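Local coordinates for uncharacterized protein YhfS (Escherichia coli, PDB 4J8L) that carries pyridoxal 5'-phosphate covalently on a lysine and is otherwise of unknown function, possibly with cysteine synthase activity, at residues S253-L257 with S270-A274; V280-F285 with C336-N341. All blocks are in the same frame, centred on the assembly; numbering follows the deposited sequence.

Both contacts lie in the C-terminal domain of what is probably a fold type I, aminotransferase-like protein. From the N terminus, the long helix 229-261 comes first and brings in 253-257. After a short connection the chain turns back as strand 268-275, and contact 1 closes this helix-to-strand turn. Strand 279-285 follows at once as the next strand of the antiparallel sheet. The chain then leaves through helix 290-299, strand 318-320 and helix 324-329 before 336-341 returns to close the longer loop of contact 2. The contacts are in series, neither nested nor crossed. They meet where 270-274 pairs with 280-285: Val272 O lies 2.8 Å from Ile282 N. Together they join the helix and three strands.

Contact 1: S253-L257 with S270-A274; sequences SERLL and SAVIA
Segment 253-257 is a regular alpha-helical turn, with Leu257 N bonded to Ser253 O at 2.9 Å. Segment 270-274 is an extended beta strand. The two run nearly antiparallel, at 162° between directions, and their axes approach to 8.9 Å. The closest CA pair is Leu257 and Ala271, 6.6 Å apart. Leu257, Ala271 and Ile273 point their CA-to-CB bonds toward the partner, while Val272 points away. Leu257 has chi1 t and chi2 p. Its CD1 lies 3.9 Å from Ala271 CB and 3.4 Å from Ala271 O, and its CD2 lies 3.8 Å from Ile273 CG1. Ile273 is m,t, which carries its CD1 to 3.7 Å from Ser253 O and 3.9 Å from Glu254 OE1. Ser253 and Leu256 also touch Leu281 of the adjacent strand. This is a helix packed on one face of an antiparallel sheet, running alongside the edge strand 268-275. No hydrogen bond joins the segments. The contact rests on van der Waals packing of Leu257 and Ile273, whose methyls also touch oxygen atoms.

Contact 2: V280-F285 with C336-N341; sequences VLIVEF and CAIRIN. With NI (nickel (II) ion), chain B.
Five backbone hydrogen bonds join the two segments. Leu281 N to Ile340 O and Val283 N to Ile338 O are 3.0 Å; Ile340 N to Leu281 O and Ile338 N to Val283 O are 2.9 Å. Phe285 N to Cys336 O, 2.8 Å, closes the end. Here Cys336 SG, chi1 m, binds a nickel ion at 2.2 Å, with two waters. The strands are antiparallel, at 154°, and their axes approach to 4.6 Å. Leu281-Ile340 (CA-CA 5.1 Å) and Val283-Ile338 (5.4 Å) are hydrogen-bonded pairs; Ile282-Arg339 (4.7 Å) and Glu284-Ala337 (4.0 Å) are non-hydrogen-bonded pairs. One face carries Leu281, Val283 (chi1 t), Ile338 (chi1 p) and Ile340. On it Val283 CG2 meets Ile340 CD1 at 4.0 Å, and Ile338 CD1 meets the edge of the Phe285 ring, 4.1 Å from CZ. The other face carries Ile282, Glu284 (bonded to Ser270), Ala337 and Arg339 (bonded to Ala276 O). The strands form the central pair of the C-terminal domain's antiparallel sheet, between 268-275 and 318-320; helix 229-261 packs on Leu281 and Val283.

Contact 1: S253-L257 with S270-A274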
ATOM      1  N   SER A 253     -17.715  -1.361   0.071  1.00 16.37           N
ATOM      2  CA  SER A 253     -17.342  -2.759  -0.112  1.00 17.90           C
ATOM      3  C   SER A 253     -18.102  -3.696   0.824  1.00 18.69           C
ATOM      4  O   SER A 253     -18.544  -4.766   0.404  1.00 19.02           O
ATOM      5  CB  SER A 253     -15.836  -2.950   0.027  1.00 17.63           C
ATOM      6  OG  SER A 253     -15.175  -2.381  -1.086  1.00 21.93           O
ATOM      7  N   GLU A 254     -18.278  -3.294   2.081  1.00 18.04           N
ATOM      8  CA  GLU A 254     -19.042  -4.114   3.014  1.00 20.00           C
ATOM      9  C   GLU A 254     -20.513  -4.197   2.600  1.00 20.19           C
ATOM     10  O   GLU A 254     -21.118  -5.270   2.658  1.00 20.36           O
ATOM     11  CB  GLU A 254     -18.921  -3.590   4.447  1.00 24.56           C
ATOM     12  CG  GLU A 254     -17.514  -3.697   5.050  1.00 24.25           C
ATOM     13  CD  GLU A 254     -17.171  -5.090   5.576  1.00 34.39           C
ATOM     14  OE1 GLU A 254     -17.968  -6.039   5.385  1.00 35.58           O
ATOM     15  OE2 GLU A 254     -16.089  -5.235   6.189  1.00 35.12           O
ATOM     16  N   ARG A 255     -21.093  -3.078   2.179  1.00 17.03           N
ATOM     17  CA  ARG A 255     -22.508  -3.108   1.794  1.00 16.97           C
ATOM     18  C   ARG A 255     -22.727  -3.924   0.515  1.00 18.94           C
ATOM     19  O   ARG A 255     -23.712  -4.663   0.400  1.00 21.26           O
ATOM     20  CB  ARG A 255     -23.097  -1.698   1.682  1.00 19.41           C
ATOM     21  CG  ARG A 255     -23.227  -1.001   3.045  1.00 20.15           C
ATOM     22  CD  ARG A 255     -24.006   0.310   2.974  1.00 20.62           C
ATOM     23  NE  ARG A 255     -23.449   1.230   1.985  1.00 20.77           N
ATOM     24  CZ  ARG A 255     -22.429   2.057   2.210  1.00 17.96           C
ATOM     25  NH1 ARG A 255     -21.852   2.109   3.404  1.00 20.00           N
ATOM     26  NH2 ARG A 255     -21.988   2.839   1.233  1.00 20.62           N
ATOM     27  N   LEU A 256     -21.797  -3.791  -0.424  1.00 19.30           N
ATOM     28  CA  LEU A 256     -21.816  -4.558  -1.659  1.00 17.65           C
ATOM     29  C   LEU A 256     -21.715  -6.047  -1.357  1.00 19.96           C
ATOM     30  O   LEU A 256     -22.468  -6.849  -1.910  1.00 21.74           O
ATOM     31  CB  LEU A 256     -20.656  -4.126  -2.550  1.00 18.33           C
ATOM     32  CG  LEU A 256     -20.465  -4.843  -3.881  1.00 22.83           C
ATOM     33  CD1 LEU A 256     -21.705  -4.685  -4.737  1.00 25.06           C
ATOM     34  CD2 LEU A 256     -19.245  -4.268  -4.577  1.00 23.88           C
ATOM     35  N   LEU A 257     -20.777  -6.420  -0.484  1.00 19.19           N
ATOM     36  CA  LEU A 257     -20.616  -7.826  -0.106  1.00 23.00           C
ATOM     37  C   LEU A 257     -21.901  -8.405   0.476  1.00 21.33           C
ATOM     38  O   LEU A 257     -22.322  -9.501   0.102  1.00 22.94           O
ATOM     39  CB  LEU A 257     -19.470  -8.004   0.894  1.00 18.50           C
ATOM     40  CG  LEU A 257     -19.224  -9.434   1.376  1.00 21.98           C
ATOM     41  CD1 LEU A 257     -18.761 -10.345   0.237  1.00 25.24           C
ATOM     42  CD2 LEU A 257     -18.214  -9.467   2.527  1.00 25.99           C
ATOM     43  N   SER A 270     -20.235 -16.881  -5.585  1.00 23.41           N
ATOM     44  CA  SER A 270     -19.651 -16.529  -4.293  1.00 24.25           C
ATOM     45  C   SER A 270     -19.050 -15.146  -4.350  1.00 21.96           C
ATOM     46  O   SER A 270     -18.708 -14.654  -5.423  1.00 25.06           O
ATOM     47  CB  SER A 270     -18.588 -17.549  -3.870  1.00 29.77           C
ATOM     48  OG  SER A 270     -17.424 -17.440  -4.671  1.00 28.80           O
ATOM     49  N   ALA A 271     -18.938 -14.509  -3.190  1.00 19.38           N
ATOM     50  CA  ALA A 271     -18.290 -13.213  -3.101  1.00 21.41           C
ATOM     51  C   ALA A 271     -17.585 -13.108  -1.764  1.00 20.92           C
ATOM     52  O   ALA A 271     -18.109 -13.558  -0.749  1.00 24.68           O
ATOM     53  CB  ALA A 271     -19.313 -12.087  -3.251  1.00 20.78           C
ATOM     54  N   VAL A 272     -16.393 -12.526  -1.767  1.00 20.32           N
ATOM     55  CA  VAL A 272     -15.641 -12.348  -0.536  1.00 18.38           C
ATOM     56  C   VAL A 272     -14.868 -11.039  -0.630  1.00 19.80           C
ATOM     57  O   VAL A 272     -14.558 -10.571  -1.729  1.00 23.24           O
ATOM     58  CB  VAL A 272     -14.678 -13.548  -0.290  1.00 28.97           C
ATOM     59  CG1 VAL A 272     -13.586 -13.586  -1.340  1.00 27.65           C
ATOM     60  CG2 VAL A 272     -14.070 -13.491   1.106  1.00 33.01           C
ATOM     61  N   ILE A 273     -14.611 -10.418   0.516  1.00 20.03           N
ATOM     62  CA  ILE A 273     -13.653  -9.327   0.576  1.00 20.39           C
ATOM     63  C   ILE A 273     -12.289  -9.909   0.903  1.00 20.77           C
ATOM     64  O   ILE A 273     -12.157 -10.739   1.807  1.00 21.56           O
ATOM     65  CB  ILE A 273     -14.054  -8.299   1.639  1.00 18.72           C
ATOM     66  CG1 ILE A 273     -15.264  -7.510   1.144  1.00 21.20           C
ATOM     67  CG2 ILE A 273     -12.900  -7.349   1.933  1.00 23.05           C
ATOM     68  CD1 ILE A 273     -15.814  -6.534   2.155  1.00 22.31           C
ATOM     69  N   ALA A 274     -11.279  -9.488   0.152  1.00 20.89           N
ATOM     70  CA  ALA A 274      -9.928  -9.968   0.366  1.00 20.29           C
ATOM     71  C   ALA A 274      -8.926  -8.855   0.120  1.00 19.98           C
ATOM     72  O   ALA A 274      -9.177  -7.950  -0.667  1.00 18.87           O
ATOM     73  CB  ALA A 274      -9.641 -11.130  -0.559  1.00 24.65           C
TER

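Contact 2: V280-F285 with C336-N341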
ATOM      1  N   VAL A 280     -10.341  -5.480  -1.595  1.00 16.44           N
ATOM      2  CA  VAL A 280     -11.267  -5.418  -2.721  1.00 15.47           C
ATOM      3  C   VAL A 280     -12.256  -6.577  -2.629  1.00 17.07           C
ATOM      4  O   VAL A 280     -12.146  -7.435  -1.745  1.00 18.04           O
ATOM      5  CB  VAL A 280     -10.524  -5.563  -4.076  1.00 17.01           C
ATOM      6  CG1 VAL A 280      -9.572  -4.396  -4.296  1.00 18.64           C
ATOM      7  CG2 VAL A 280      -9.777  -6.891  -4.135  1.00 20.24           C
ATOM      8  N   LEU A 281     -13.222  -6.608  -3.541  1.00 15.94           N
ATOM      9  CA  LEU A 281     -14.128  -7.745  -3.642  1.00 18.20           C
ATOM     10  C   LEU A 281     -13.658  -8.757  -4.678  1.00 19.22           C
ATOM     11  O   LEU A 281     -13.179  -8.391  -5.755  1.00 21.53           O
ATOM     12  CB  LEU A 281     -15.545  -7.299  -4.021  1.00 21.02           C
ATOM     13  CG  LEU A 281     -16.471  -7.125  -2.822  1.00 30.00           C
ATOM     14  CD1 LEU A 281     -16.286  -5.740  -2.239  1.00 31.18           C
ATOM     15  CD2 LEU A 281     -17.919  -7.398  -3.182  1.00 39.44           C
ATOM     16  N   ILE A 282     -13.793 -10.034  -4.351  0.50 18.95           N
ATOM     17  CA  ILE A 282     -13.602 -11.083  -5.341  0.50 18.67           C
ATOM     18  C   ILE A 282     -14.946 -11.722  -5.619  0.50 17.85           C
ATOM     19  O   ILE A 282     -15.585 -12.273  -4.723  0.50 21.41           O
ATOM     20  CB  ILE A 282     -12.617 -12.145  -4.866  0.50 18.12           C
ATOM     21  CG1 ILE A 282     -11.229 -11.526  -4.740  0.50 20.02           C
ATOM     22  CG2 ILE A 282     -12.588 -13.316  -5.840  0.50 19.93           C
ATOM     23  CD1 ILE A 282     -10.346 -12.248  -3.794  0.50 22.74           C
ATOM     24  N   VAL A 283     -15.377 -11.633  -6.869  1.00 16.82           N
ATOM     25  CA  VAL A 283     -16.704 -12.097  -7.252  1.00 17.29           C
ATOM     26  C   VAL A 283     -16.593 -13.252  -8.231  1.00 23.22           C
ATOM     27  O   VAL A 283     -15.965 -13.121  -9.278  1.00 20.60           O
ATOM     28  CB  VAL A 283     -17.503 -10.970  -7.895  1.00 15.65           C
ATOM     29  CG1 VAL A 283     -18.883 -11.452  -8.281  1.00 18.64           C
ATOM     30  CG2 VAL A 283     -17.613  -9.782  -6.925  1.00 20.27           C
ATOM     31  N   GLU A 284     -17.198 -14.382  -7.873  1.00 19.57           N
ATOM     32  CA  GLU A 284     -17.154 -15.589  -8.692  1.00 19.74           C
ATOM     33  C   GLU A 284     -18.542 -15.880  -9.237  1.00 23.26           C
ATOM     34  O   GLU A 284     -19.528 -15.809  -8.506  1.00 23.71           O
ATOM     35  CB  GLU A 284     -16.660 -16.778  -7.862  1.00 19.30           C
ATOM     36  CG  GLU A 284     -16.526 -18.096  -8.636  1.00 21.68           C
ATOM     37  CD  GLU A 284     -16.471 -19.302  -7.721  1.00 28.02           C
ATOM     38  OE1 GLU A 284     -17.010 -19.225  -6.595  1.00 29.02           O
ATOM     39  OE2 GLU A 284     -15.902 -20.338  -8.131  1.00 28.21           O
ATOM     40  N   PHE A 285     -18.608 -16.210 -10.524  1.00 19.50           N
ATOM     41  CA  PHE A 285     -19.867 -16.533 -11.183  1.00 21.83           C
ATOM     42  C   PHE A 285     -20.071 -18.040 -11.291  1.00 24.46           C
ATOM     43  O   PHE A 285     -19.114 -18.814 -11.246  1.00 24.97           O
ATOM     44  CB  PHE A 285     -19.900 -15.889 -12.571  1.00 21.12           C
ATOM     45  CG  PHE A 285     -19.634 -14.411 -12.538  1.00 19.40           C
ATOM     46  CD1 PHE A 285     -20.609 -13.530 -12.091  1.00 21.23           C
ATOM     47  CD2 PHE A 285     -18.402 -13.907 -12.920  1.00 22.38           C
ATOM     48  CE1 PHE A 285     -20.356 -12.151 -12.028  1.00 20.45           C
ATOM     49  CE2 PHE A 285     -18.145 -12.542 -12.867  1.00 22.49           C
ATOM     50  CZ  PHE A 285     -19.124 -11.664 -12.422  1.00 20.88           C
ATOM     51  N   CYS A 336     -13.866 -17.687 -14.195  1.00 22.11           N
ATOM     52  CA  CYS A 336     -15.079 -17.588 -13.389  1.00 18.69           C
ATOM     53  C   CYS A 336     -15.153 -16.384 -12.439  1.00 17.51           C
ATOM     54  O   CYS A 336     -16.236 -16.021 -11.987  1.00 20.86           O
ATOM     55  CB  CYS A 336     -15.227 -18.848 -12.546  1.00 18.88           C
ATOM     56  SG  CYS A 336     -15.168 -20.385 -13.517  1.00 21.66           S
ATOM     57  N   ALA A 337     -14.014 -15.788 -12.105  1.00 24.32           N
ATOM     58  CA  ALA A 337     -14.010 -14.766 -11.052  1.00 19.36           C
ATOM     59  C   ALA A 337     -13.256 -13.505 -11.440  1.00 18.00           C
ATOM     60  O   ALA A 337     -12.355 -13.540 -12.284  1.00 19.24           O
ATOM     61  CB  ALA A 337     -13.444 -15.347  -9.765  1.00 21.44           C
ATOM     62  N   ILE A 338     -13.630 -12.394 -10.808  1.00 17.03           N
ATOM     63  CA  ILE A 338     -13.031 -11.100 -11.095  1.00 16.68           C
ATOM     64  C   ILE A 338     -12.746 -10.357  -9.793  1.00 18.27           C
ATOM     65  O   ILE A 338     -13.282 -10.715  -8.742  1.00 15.49           O
ATOM     66  CB  ILE A 338     -13.966 -10.235 -11.962  1.00 18.62           C
ATOM     67  CG1 ILE A 338     -15.269  -9.936 -11.215  1.00 18.17           C
ATOM     68  CG2 ILE A 338     -14.251 -10.953 -13.291  1.00 17.21           C
ATOM     69  CD1 ILE A 338     -16.129  -8.857 -11.879  1.00 17.52           C
ATOM     70  N   ARG A 339     -11.898  -9.334  -9.872  1.00 15.37           N
ATOM     71  CA  ARG A 339     -11.704  -8.405  -8.759  1.00 13.67           C
ATOM     72  C   ARG A 339     -12.476  -7.116  -9.015  1.00 15.82           C
ATOM     73  O   ARG A 339     -12.512  -6.625 -10.139  1.00 15.63           O
ATOM     74  CB  ARG A 339     -10.225  -8.054  -8.577  1.00 13.71           C
ATOM     75  CG  ARG A 339      -9.408  -9.131  -7.869  1.00 17.66           C
ATOM     76  CD  ARG A 339      -7.953  -8.694  -7.686  1.00 19.32           C
ATOM     77  NE  ARG A 339      -7.235  -8.630  -8.959  1.00 17.87           N
ATOM     78  CZ  ARG A 339      -5.952  -8.308  -9.086  1.00 19.15           C
ATOM     79  NH1 ARG A 339      -5.221  -8.015  -8.011  1.00 19.97           N
ATOM     80  NH2 ARG A 339      -5.392  -8.275 -10.288  1.00 17.52           N
ATOM     81  N   ILE A 340     -13.082  -6.573  -7.963  1.00 15.53           N
ATOM     82  CA  ILE A 340     -13.724  -5.262  -8.052  1.00 12.08           C
ATOM     83  C   ILE A 340     -13.216  -4.340  -6.955  1.00 14.11           C
ATOM     84  O   ILE A 340     -13.329  -4.664  -5.772  1.00 14.58           O
ATOM     85  CB  ILE A 340     -15.255  -5.350  -7.924  1.00 12.69           C
ATOM     86  CG1 ILE A 340     -15.844  -6.196  -9.049  1.00 15.18           C
ATOM     87  CG2 ILE A 340     -15.880  -3.943  -8.013  1.00 15.84           C
ATOM     88  CD1 ILE A 340     -17.344  -6.354  -8.942  1.00 19.19           C
ATOM     89  N   ASN A 341     -12.642  -3.208  -7.359  1.00 13.17           N
ATOM     90  CA  ASN A 341     -12.267  -2.156  -6.414  1.00 11.89           C
ATOM     91  C   ASN A 341     -13.220  -1.000  -6.671  1.00 12.44           C
ATOM     92  O   ASN A 341     -13.128  -0.335  -7.707  1.00 15.96           O
ATOM     93  CB  ASN A 341     -10.822  -1.730  -6.642  1.00 13.38           C
ATOM     94  CG  ASN A 341     -10.315  -0.765  -5.573  1.00 18.89           C
ATOM     95  OD1 ASN A 341     -11.082   0.011  -5.007  1.00 18.79           O
ATOM     96  ND2 ASN A 341      -9.013  -0.814  -5.301  1.00 18.42           N
TER
HETATM   97 NI    NI B 401     -17.307 -21.017 -13.392  1.00 21.54          NI
HETATM   98  O   HOH W   1     -17.153 -21.599 -11.674  1.00 28.74           O
HETATM   99  O   HOH W   2     -16.867 -22.857 -14.225  1.00 27.64           O